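Local coordinates for protein beta-1,3-xylanase (Alcaligenes sp., PDB 2COV) that serves as the family 31 carbohydrate-binding module of a beta-1,3-xylanase, with affinity for beta-1,3-xylan, at residues Asn14-Asp20 against Phe90-Asn96; Gln21-His27 against Phe55-Ala61; Gln65-Phe71 against Ile83-Thr89. The contacts are given in a common frame with arbitrary orientation. Numbering follows the deposited sequence.

Contact 1 of 3, residues Asn14-Asp20 against Phe90-Asn96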
# COMPACT_ATOMS: atom_id res chain seq x y z
N ASN A 14 12.91 2.33 17.81
CA ASN A 14 14.01 1.44 18.16
C ASN A 14 13.46 0.12 18.72
O ASN A 14 12.29 -0.21 18.61
CB ASN A 14 14.89 2.21 19.15
CG ASN A 14 16.35 2.02 19.00
OD1 ASN A 14 17.09 3.03 19.28
ND2 ASN A 14 16.79 0.91 18.58
N PHE A 15 14.39 -0.67 19.25
CA PHE A 15 14.05 -1.97 19.85
C PHE A 15 14.88 -2.25 21.06
O PHE A 15 15.97 -1.72 21.24
CB PHE A 15 14.18 -3.11 18.86
CG PHE A 15 15.59 -3.42 18.51
CD1 PHE A 15 16.25 -2.75 17.52
CD2 PHE A 15 16.31 -4.40 19.23
CE1 PHE A 15 17.60 -3.02 17.22
CE2 PHE A 15 17.65 -4.65 18.94
CZ PHE A 15 18.29 -4.02 17.91
N ASN A 16 14.31 -3.11 21.94
CA ASN A 16 14.99 -3.71 23.04
C ASN A 16 15.10 -5.20 22.88
O ASN A 16 14.15 -5.88 22.47
CB ASN A 16 14.21 -3.50 24.35
CG ASN A 16 14.07 -2.05 24.74
OD1 ASN A 16 15.07 -1.32 24.81
ND2 ASN A 16 12.85 -1.63 25.05
N TYR A 17 16.26 -5.75 23.23
CA TYR A 17 16.36 -7.16 23.51
C TYR A 17 15.55 -7.51 24.79
O TYR A 17 15.70 -6.85 25.79
CB TYR A 17 17.84 -7.51 23.67
CG TYR A 17 18.15 -8.87 24.24
CD1 TYR A 17 18.26 -9.07 25.63
CD2 TYR A 17 18.37 -9.95 23.42
CE1 TYR A 17 18.59 -10.33 26.14
CE2 TYR A 17 18.71 -11.20 23.95
CZ TYR A 17 18.80 -11.36 25.26
OH TYR A 17 19.16 -12.61 25.82
N VAL A 18 14.74 -8.53 24.68
CA VAL A 18 13.96 -9.05 25.84
C VAL A 18 14.58 -10.36 26.28
O VAL A 18 14.89 -10.53 27.46
CB VAL A 18 12.47 -9.19 25.51
CG1 VAL A 18 11.70 -9.78 26.68
CG2 VAL A 18 11.85 -7.84 25.11
N SER A 19 14.73 -11.27 25.31
CA SER A 19 15.46 -12.52 25.57
C SER A 19 15.98 -12.98 24.24
O SER A 19 15.71 -12.35 23.22
CB SER A 19 14.54 -13.55 26.18
OG SER A 19 13.59 -14.00 25.24
N ASP A 20 16.68 -14.10 24.21
CA ASP A 20 17.26 -14.55 22.97
C ASP A 20 16.19 -14.84 21.92
O ASP A 20 16.56 -14.81 20.73
CB ASP A 20 18.03 -15.85 23.20
CG ASP A 20 19.39 -15.64 23.79
OD1 ASP A 20 19.80 -14.48 24.15
OD2 ASP A 20 20.09 -16.71 23.88
N PHE A 90 18.80 -7.61 14.81
CA PHE A 90 18.47 -7.89 16.18
C PHE A 90 19.70 -8.27 17.00
O PHE A 90 20.41 -9.22 16.63
CB PHE A 90 17.41 -8.98 16.26
CG PHE A 90 16.98 -9.37 17.65
CD1 PHE A 90 16.85 -8.44 18.62
CD2 PHE A 90 16.70 -10.68 17.93
CE1 PHE A 90 16.44 -8.79 19.88
CE2 PHE A 90 16.27 -11.05 19.17
CZ PHE A 90 16.16 -10.12 20.16
N THR A 91 20.00 -7.46 18.00
CA THR A 91 21.14 -7.63 18.89
C THR A 91 20.65 -7.56 20.33
O THR A 91 19.48 -7.34 20.58
CB THR A 91 22.14 -6.45 18.74
OG1 THR A 91 21.47 -5.21 19.15
CG2 THR A 91 22.59 -6.24 17.27
N THR A 92 21.62 -7.68 21.26
CA THR A 92 21.33 -7.68 22.67
C THR A 92 21.19 -6.28 23.30
O THR A 92 21.09 -6.18 24.53
CB THR A 92 22.35 -8.49 23.44
OG1 THR A 92 23.60 -7.88 23.14
CG2 THR A 92 22.28 -9.96 23.02
N GLN A 93 21.03 -5.20 22.49
CA GLN A 93 20.90 -3.86 23.11
C GLN A 93 19.63 -3.74 23.94
O GLN A 93 18.62 -4.25 23.54
CB GLN A 93 20.88 -2.77 22.04
CG GLN A 93 19.67 -2.77 21.12
CD GLN A 93 19.66 -1.60 20.13
OE1 GLN A 93 20.69 -1.28 19.51
NE2 GLN A 93 18.52 -0.98 19.96
N VAL A 94 19.72 -3.03 25.06
CA VAL A 94 18.58 -2.71 25.88
C VAL A 94 18.65 -1.19 26.05
O VAL A 94 19.60 -0.64 26.65
CB VAL A 94 18.62 -3.46 27.22
CG1 VAL A 94 17.49 -3.04 28.10
CG2 VAL A 94 18.60 -4.94 26.99
N CYS A 95 17.60 -0.52 25.59
CA CYS A 95 17.59 0.91 25.50
C CYS A 95 16.54 1.64 26.35
O CYS A 95 16.85 2.67 26.96
CB CYS A 95 17.25 1.30 24.08
SG CYS A 95 18.39 0.76 22.89
N ASN A 96 15.30 1.20 26.29
CA ASN A 96 14.15 1.91 26.90
C ASN A 96 13.36 0.80 27.49
O ASN A 96 12.43 0.32 26.82
CB ASN A 96 13.34 2.64 25.80
CG ASN A 96 12.26 3.54 26.36
OD1 ASN A 96 11.87 4.54 25.73
ND2 ASN A 96 11.73 3.18 27.52
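The irregular C-terminal tail, Phe90-Asn96, packs here against the N-terminal strand 13-19, an outermost strand of the sheet within this chain. Contact is made partly by backbone and partly by side chains. Tyr17 N donates to Gln93 O (2.8 Å), and Gln93 NE2 reaches back to Phe15 O (2.9 Å). The side-chain carboxamide of Asn16 binds the tail backbone much as a strand neighbour would: its OD1 accepts from both Cys95 N (2.8 Å) and Asn96 N (2.9 Å), while its ND2 donates to Asn96 O (2.7 Å). Apolar contacts fill the rest. Phe15 CE2 lies 3.9 Å from Phe90 CD1, Tyr17 CD2 lies 3.9 Å from Phe90 CZ, and Thr92 CG2 sits over the Tyr17 ring in a CH-pi contact, 4.2 Å from the centroid. Tyr17 OH is held by Asp20 OD1 (2.6 Å), within the same segment. A classic beta bulge, Val18 and Ser19 facing Glu22, ends the strand. The Cys9-Cys95 disulfide joins the tail to the chain ahead of strand 13-19. Strand 22-28 flanks strand 13-19 through backbone hydrogen bonds between Asn14 and Tyr26 and between Asn16 and Glu24, and Phe15 also touches Ile88 of strand 80-89.

Contact 2 of 3, residues Gln21-His27 against Phe55-Ala61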
# COMPACT_ATOMS: atom_id res chain seq x y z
N GLN A 21 14.92 -15.04 22.25
CA GLN A 21 13.97 -15.24 21.15
C GLN A 21 12.86 -14.18 21.14
O GLN A 21 11.87 -14.41 20.53
CB GLN A 21 13.37 -16.61 21.14
CG GLN A 21 12.53 -16.79 22.42
CD GLN A 21 13.34 -17.50 23.44
OE1 GLN A 21 13.66 -16.92 24.50
NE2 GLN A 21 13.77 -18.75 23.11
N GLU A 22 13.05 -13.06 21.82
CA GLU A 22 12.02 -12.01 21.85
C GLU A 22 12.65 -10.61 21.74
O GLU A 22 13.59 -10.25 22.46
CB GLU A 22 11.18 -12.07 23.14
CG GLU A 22 10.04 -13.17 23.12
CD GLU A 22 8.99 -12.96 24.19
OE1 GLU A 22 7.90 -13.59 23.97
OE2 GLU A 22 9.27 -12.20 25.19
N ILE A 23 12.06 -9.81 20.87
CA ILE A 23 12.42 -8.41 20.62
C ILE A 23 11.21 -7.55 20.96
O ILE A 23 10.11 -7.94 20.66
CB ILE A 23 12.83 -8.21 19.13
CG1 ILE A 23 13.40 -6.81 18.90
CG2 ILE A 23 11.68 -8.50 18.19
CD1 ILE A 23 13.87 -6.62 17.48
N GLU A 24 11.45 -6.41 21.64
CA GLU A 24 10.38 -5.43 21.84
C GLU A 24 10.69 -4.30 20.86
O GLU A 24 11.74 -3.69 20.93
CB GLU A 24 10.41 -4.92 23.27
CG GLU A 24 9.35 -3.81 23.50
CD GLU A 24 9.32 -3.28 24.90
OE1 GLU A 24 10.32 -2.73 25.33
OE2 GLU A 24 8.29 -3.34 25.53
N VAL A 25 9.72 -3.98 20.06
CA VAL A 25 9.80 -2.87 19.10
C VAL A 25 9.04 -1.72 19.70
O VAL A 25 7.97 -1.91 20.28
CB VAL A 25 9.22 -3.27 17.74
CG1 VAL A 25 9.24 -2.12 16.77
CG2 VAL A 25 9.96 -4.51 17.17
N TYR A 26 9.57 -0.52 19.64
CA TYR A 26 8.87 0.62 20.20
C TYR A 26 9.14 1.90 19.43
O TYR A 26 10.07 2.06 18.68
CB TYR A 26 9.27 0.82 21.66
CG TYR A 26 10.72 1.24 21.89
CD1 TYR A 26 11.10 2.57 21.84
CD2 TYR A 26 11.72 0.30 22.20
CE1 TYR A 26 12.42 2.96 22.06
CE2 TYR A 26 13.00 0.70 22.42
CZ TYR A 26 13.37 2.00 22.34
OH TYR A 26 14.69 2.38 22.60
N HIS A 27 8.20 2.84 19.63
CA HIS A 27 8.35 4.20 19.19
C HIS A 27 7.97 5.13 20.36
O HIS A 27 6.86 5.08 20.87
CB HIS A 27 7.51 4.57 17.98
CG HIS A 27 8.06 5.75 17.22
ND1 HIS A 27 8.27 6.99 17.80
CD2 HIS A 27 8.59 5.83 15.96
CE1 HIS A 27 8.85 7.79 16.91
NE2 HIS A 27 9.06 7.12 15.77
N PHE A 55 5.08 3.60 22.62
CA PHE A 55 4.23 2.57 22.09
C PHE A 55 5.05 1.34 21.85
O PHE A 55 6.07 1.48 21.18
CB PHE A 55 3.56 3.02 20.80
CG PHE A 55 2.64 4.22 20.98
CD1 PHE A 55 3.11 5.49 20.82
CD2 PHE A 55 1.31 4.01 21.27
CE1 PHE A 55 2.26 6.58 20.98
CE2 PHE A 55 0.44 5.11 21.47
CZ PHE A 55 0.94 6.36 21.29
N ARG A 56 4.65 0.16 22.31
CA ARG A 56 5.56 -0.96 22.35
C ARG A 56 4.86 -2.29 22.21
O ARG A 56 3.70 -2.42 22.64
CB ARG A 56 6.38 -0.92 23.56
CG ARG A 56 5.75 -0.91 24.86
CD ARG A 56 6.93 -0.41 26.10
NE ARG A 56 7.22 0.90 26.62
CZ ARG A 56 8.46 1.21 26.87
NH1 ARG A 56 8.78 2.36 27.34
NH2 ARG A 56 9.49 0.31 26.53
N LYS A 57 5.52 -3.27 21.57
CA LYS A 57 5.02 -4.61 21.50
C LYS A 57 6.19 -5.57 21.31
O LYS A 57 7.21 -5.19 20.75
CB LYS A 57 4.00 -4.80 20.36
CG LYS A 57 2.94 -5.92 20.60
CD LYS A 57 1.99 -5.54 21.69
CE LYS A 57 1.00 -6.69 21.95
NZ LYS A 57 0.30 -6.64 23.19
N THR A 58 6.04 -6.80 21.80
CA THR A 58 7.06 -7.84 21.68
C THR A 58 6.68 -8.90 20.65
O THR A 58 5.50 -9.23 20.44
CB THR A 58 7.32 -8.46 23.07
OG1 THR A 58 7.73 -7.40 23.99
CG2 THR A 58 8.31 -9.55 23.03
N PHE A 59 7.72 -9.47 20.03
CA PHE A 59 7.61 -10.42 18.93
C PHE A 59 8.68 -11.49 19.08
O PHE A 59 9.71 -11.26 19.70
CB PHE A 59 7.93 -9.70 17.60
CG PHE A 59 7.01 -8.54 17.30
CD1 PHE A 59 7.28 -7.30 17.80
CD2 PHE A 59 5.90 -8.71 16.54
CE1 PHE A 59 6.41 -6.25 17.55
CE2 PHE A 59 5.07 -7.66 16.24
CZ PHE A 59 5.33 -6.43 16.77
N ASN A 60 8.44 -12.63 18.47
CA ASN A 60 9.49 -13.64 18.31
C ASN A 60 10.57 -13.10 17.39
O ASN A 60 10.23 -12.45 16.38
CB ASN A 60 8.93 -14.91 17.70
CG ASN A 60 7.83 -15.55 18.52
OD1 ASN A 60 7.92 -15.67 19.75
ND2 ASN A 60 6.80 -15.97 17.82
N ALA A 61 11.81 -13.38 17.65
CA ALA A 61 12.92 -12.99 16.78
C ALA A 61 14.12 -13.88 17.01
O ALA A 61 14.18 -14.65 17.98
CB ALA A 61 13.31 -11.53 17.00
O HOH W 1 6.73 -12.84 21.38
O HOH W 2 6.26 -4.98 24.62
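Seven backbone hydrogen bonds join strands 22-28 and 54-60 and, at one end, Gln21 and Ala61 just beyond them. They run reciprocally between Ile23 and Phe59 (Ile23 N to Phe59 O 3.0 Å, Phe59 N to Ile23 O 2.9 Å), between Val25 and Lys57 (Val25 N to Lys57 O 2.9 Å, Lys57 N to Val25 O 3.1 Å) and between His27 and Phe55 (His27 N to Phe55 O 3.0 Å, Phe55 N to His27 O 2.9 Å); Ala61 N to Gln21 O (3.1 Å) extends the ladder. This is regular antiparallel pairing, the strand segments running at 151° with axes 4.6 Å apart. In the non-hydrogen-bonded pairs between, CA-H...O contacts such as Tyr26 CA to Phe55 O (3.1 Å) fill the gaps.

The face carrying Glu22, Glu24, Tyr26, Arg56, Thr58 and Asn60 is polar. Glu24 OE1 and Arg56 NH2 form a salt bridge with a weak hydrogen bond (3.4 Å); Glu24 OE1 also takes a bond from Asn16, and Arg56 NE is bonded to Ser51. One water links Glu24 OE2 (2.8 Å) to Thr58 OG1 (2.9 Å).

On the other face, Ile23 CG2 meets Ala61 CB (3.6 Å) and Phe59 CB (4.0 Å), and Val25 CG2 meets Phe59 CD1 (3.9 Å), all turned into the hydrophobic core enclosed by the curled sheet, consistent with the immunoglobulin-like (E-set) clan of this family. There Phe59 and Val25 touch Val39 of strand 37-41, and the His27 and Phe55 rings meet Phe71 of strand 66-75. Strands 13-19 and 44-51 flank the pair in the sheet.

Contact 3 of 3, residues Gln65-Phe71 against Ile83-Thr89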
# COMPACT_ATOMS: atom_id res chain seq x y z
N GLN A 65 19.55 -11.82 13.02
CA GLN A 65 18.74 -11.68 11.84
C GLN A 65 18.29 -10.23 11.66
O GLN A 65 18.32 -9.44 12.59
CB GLN A 65 17.54 -12.63 11.88
CG GLN A 65 17.98 -14.08 11.80
CD GLN A 65 18.60 -14.46 10.49
OE1 GLN A 65 19.78 -14.92 10.43
NE2 GLN A 65 17.82 -14.38 9.45
N ASP A 66 18.05 -9.89 10.40
CA ASP A 66 17.65 -8.54 10.00
C ASP A 66 16.15 -8.49 9.89
O ASP A 66 15.53 -9.41 9.36
CB ASP A 66 18.21 -8.17 8.64
CG ASP A 66 19.69 -8.23 8.60
OD1 ASP A 66 20.23 -8.53 7.47
OD2 ASP A 66 20.30 -7.96 9.65
N TYR A 67 15.53 -7.40 10.34
CA TYR A 67 14.10 -7.23 10.38
C TYR A 67 13.73 -5.82 9.92
O TYR A 67 14.44 -4.86 10.20
CB TYR A 67 13.60 -7.39 11.84
CG TYR A 67 13.76 -8.81 12.35
CD1 TYR A 67 14.87 -9.17 13.12
CD2 TYR A 67 12.84 -9.78 12.02
CE1 TYR A 67 15.06 -10.46 13.55
CE2 TYR A 67 13.01 -11.11 12.47
CZ TYR A 67 14.15 -11.43 13.21
OH TYR A 67 14.36 -12.70 13.63
N LYS A 68 12.55 -5.73 9.35
CA LYS A 68 11.92 -4.41 9.10
C LYS A 68 11.03 -4.08 10.30
O LYS A 68 10.10 -4.86 10.65
CB LYS A 68 11.10 -4.46 7.86
CG LYS A 68 10.34 -3.17 7.52
CD LYS A 68 9.32 -3.47 6.36
CE LYS A 68 8.42 -2.35 5.99
NZ LYS A 68 7.51 -2.91 4.91
N LEU A 69 11.31 -2.95 10.92
CA LEU A 69 10.36 -2.42 11.94
C LEU A 69 9.39 -1.50 11.28
O LEU A 69 9.78 -0.69 10.42
CB LEU A 69 11.16 -1.62 12.99
CG LEU A 69 12.40 -2.26 13.63
CD1 LEU A 69 12.94 -1.37 14.77
CD2 LEU A 69 12.09 -3.68 14.09
N THR A 70 8.14 -1.51 11.72
CA THR A 70 7.18 -0.50 11.26
C THR A 70 6.36 -0.04 12.46
O THR A 70 6.02 -0.78 13.35
CB THR A 70 6.17 -1.10 10.25
OG1 THR A 70 6.90 -1.66 9.15
CG2 THR A 70 5.16 -0.12 9.71
N PHE A 71 6.11 1.28 12.42
CA PHE A 71 5.19 1.89 13.36
C PHE A 71 4.18 2.66 12.57
O PHE A 71 4.53 3.47 11.68
CB PHE A 71 5.91 2.86 14.30
CG PHE A 71 5.02 3.48 15.35
CD1 PHE A 71 4.32 2.69 16.22
CD2 PHE A 71 4.83 4.83 15.46
CE1 PHE A 71 3.45 3.20 17.16
CE2 PHE A 71 4.00 5.38 16.42
CZ PHE A 71 3.31 4.58 17.24
N ILE A 83 3.15 6.46 8.90
CA ILE A 83 3.78 5.14 8.88
C ILE A 83 5.26 5.28 8.71
O ILE A 83 5.72 5.91 7.81
CB ILE A 83 3.17 4.24 7.78
CG1 ILE A 83 1.65 4.06 8.01
CG2 ILE A 83 3.88 2.88 7.77
CD1 ILE A 83 0.99 3.15 7.04
N LEU A 84 6.00 4.70 9.62
CA LEU A 84 7.45 4.74 9.66
C LEU A 84 8.04 3.36 9.53
O LEU A 84 7.57 2.48 10.23
CB LEU A 84 7.98 5.38 10.97
CG LEU A 84 7.56 6.79 11.30
CD1 LEU A 84 6.27 6.76 12.10
CD2 LEU A 84 8.53 7.46 12.18
N ASP A 85 9.05 3.20 8.67
CA ASP A 85 9.75 1.94 8.54
C ASP A 85 11.21 2.12 8.78
O ASP A 85 11.79 3.09 8.29
CB ASP A 85 9.55 1.32 7.14
CG ASP A 85 8.06 1.14 6.69
OD1 ASP A 85 7.36 0.44 7.38
OD2 ASP A 85 7.59 1.75 5.64
N ARG A 86 11.86 1.15 9.43
CA ARG A 86 13.35 1.12 9.45
C ARG A 86 13.82 -0.31 9.53
O ARG A 86 13.23 -1.11 10.25
CB ARG A 86 13.86 1.96 10.57
CG ARG A 86 13.74 1.41 11.95
CD ARG A 86 14.45 2.28 13.05
NE ARG A 86 15.91 2.22 12.83
CZ ARG A 86 16.81 2.26 13.82
NH1 ARG A 86 16.52 2.44 15.10
NH2 ARG A 86 18.10 2.15 13.52
N ASN A 87 14.95 -0.60 8.92
CA ASN A 87 15.57 -1.93 9.04
C ASN A 87 16.60 -1.96 10.12
O ASN A 87 17.40 -1.02 10.28
CB ASN A 87 16.27 -2.32 7.72
CG ASN A 87 15.35 -2.45 6.55
OD1 ASN A 87 14.16 -2.64 6.70
ND2 ASN A 87 15.96 -2.37 5.33
N ILE A 88 16.61 -3.07 10.86
CA ILE A 88 17.54 -3.29 11.97
C ILE A 88 18.07 -4.73 11.94
O ILE A 88 17.51 -5.60 11.28
CB ILE A 88 16.92 -2.95 13.39
CG1 ILE A 88 15.75 -3.86 13.73
CG2 ILE A 88 16.52 -1.51 13.44
CD1 ILE A 88 16.10 -5.25 14.35
N THR A 89 19.17 -4.91 12.63
CA THR A 89 19.65 -6.24 13.01
C THR A 89 19.39 -6.49 14.49
O THR A 89 19.70 -5.63 15.30
CB THR A 89 21.14 -6.35 12.68
OG1 THR A 89 21.35 -6.14 11.28
CG2 THR A 89 21.71 -7.73 13.10
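Backbone hydrogen bonds come in three reciprocal pairs: Tyr67 N to Ile88 O (2.8 Å) and Ile88 N to Tyr67 O (2.9 Å), Leu69 N to Arg86 O (2.7 Å) and Arg86 N to Leu69 O (2.9 Å), Phe71 N to Leu84 O (2.9 Å) and Leu84 N to Phe71 O (2.8 Å). Among side chains, Thr89 OG1 donates to Asp66 OD2 (2.7 Å) and Thr70 OG1 to Asp85 OD1 (2.8 Å), each across a non-hydrogen-bonded pair. Strands 66-75 and 80-89 form a beta hairpin, and strand 80-89, outermost within the chain, pairs through Ile83-Arg86 in an antiparallel ladder with a strand of a neighbouring subunit, so the sheet continues across that interface. Basic ends find partners outside the pair: Lys68 NZ salt-bridges Asp43, and Arg86 NH1 hydrogen-bonds Phe13 O. Apolar packing lies on the face of Tyr67, Leu69, Phe71, Leu84 and Ile88, which also carries Arg86; Leu69 CD2 touches Ile88 CG1 (3.7 Å) and Phe71 CD2 approaches Leu84 CD1 (4.1 Å), beside Phe13 and His27.

All three contacts belong to one antiparallel sheet in strand order 13-19, 22-28, 54-60, 44-51, 37-41, 66-75, 80-89, which curls so that its two outermost strands come close together. Contacts 2 and 3 follow one another along the chain, and both are nested inside the loop closed by contact 1. Centres of contacts 1 and 2 lie about 8 Å apart, of 2 and 3 about 11 Å, of 1 and 3 about 13 Å. Contact 1 touches contact 2 through Asn16 and Glu24, and contact 3 where Phe90 N meets Gln65 O; His27 and Phe55 of contact 2 pack on Phe71 of contact 3. Contact 1 lays the C-terminal tail on the first strand of this all-beta module.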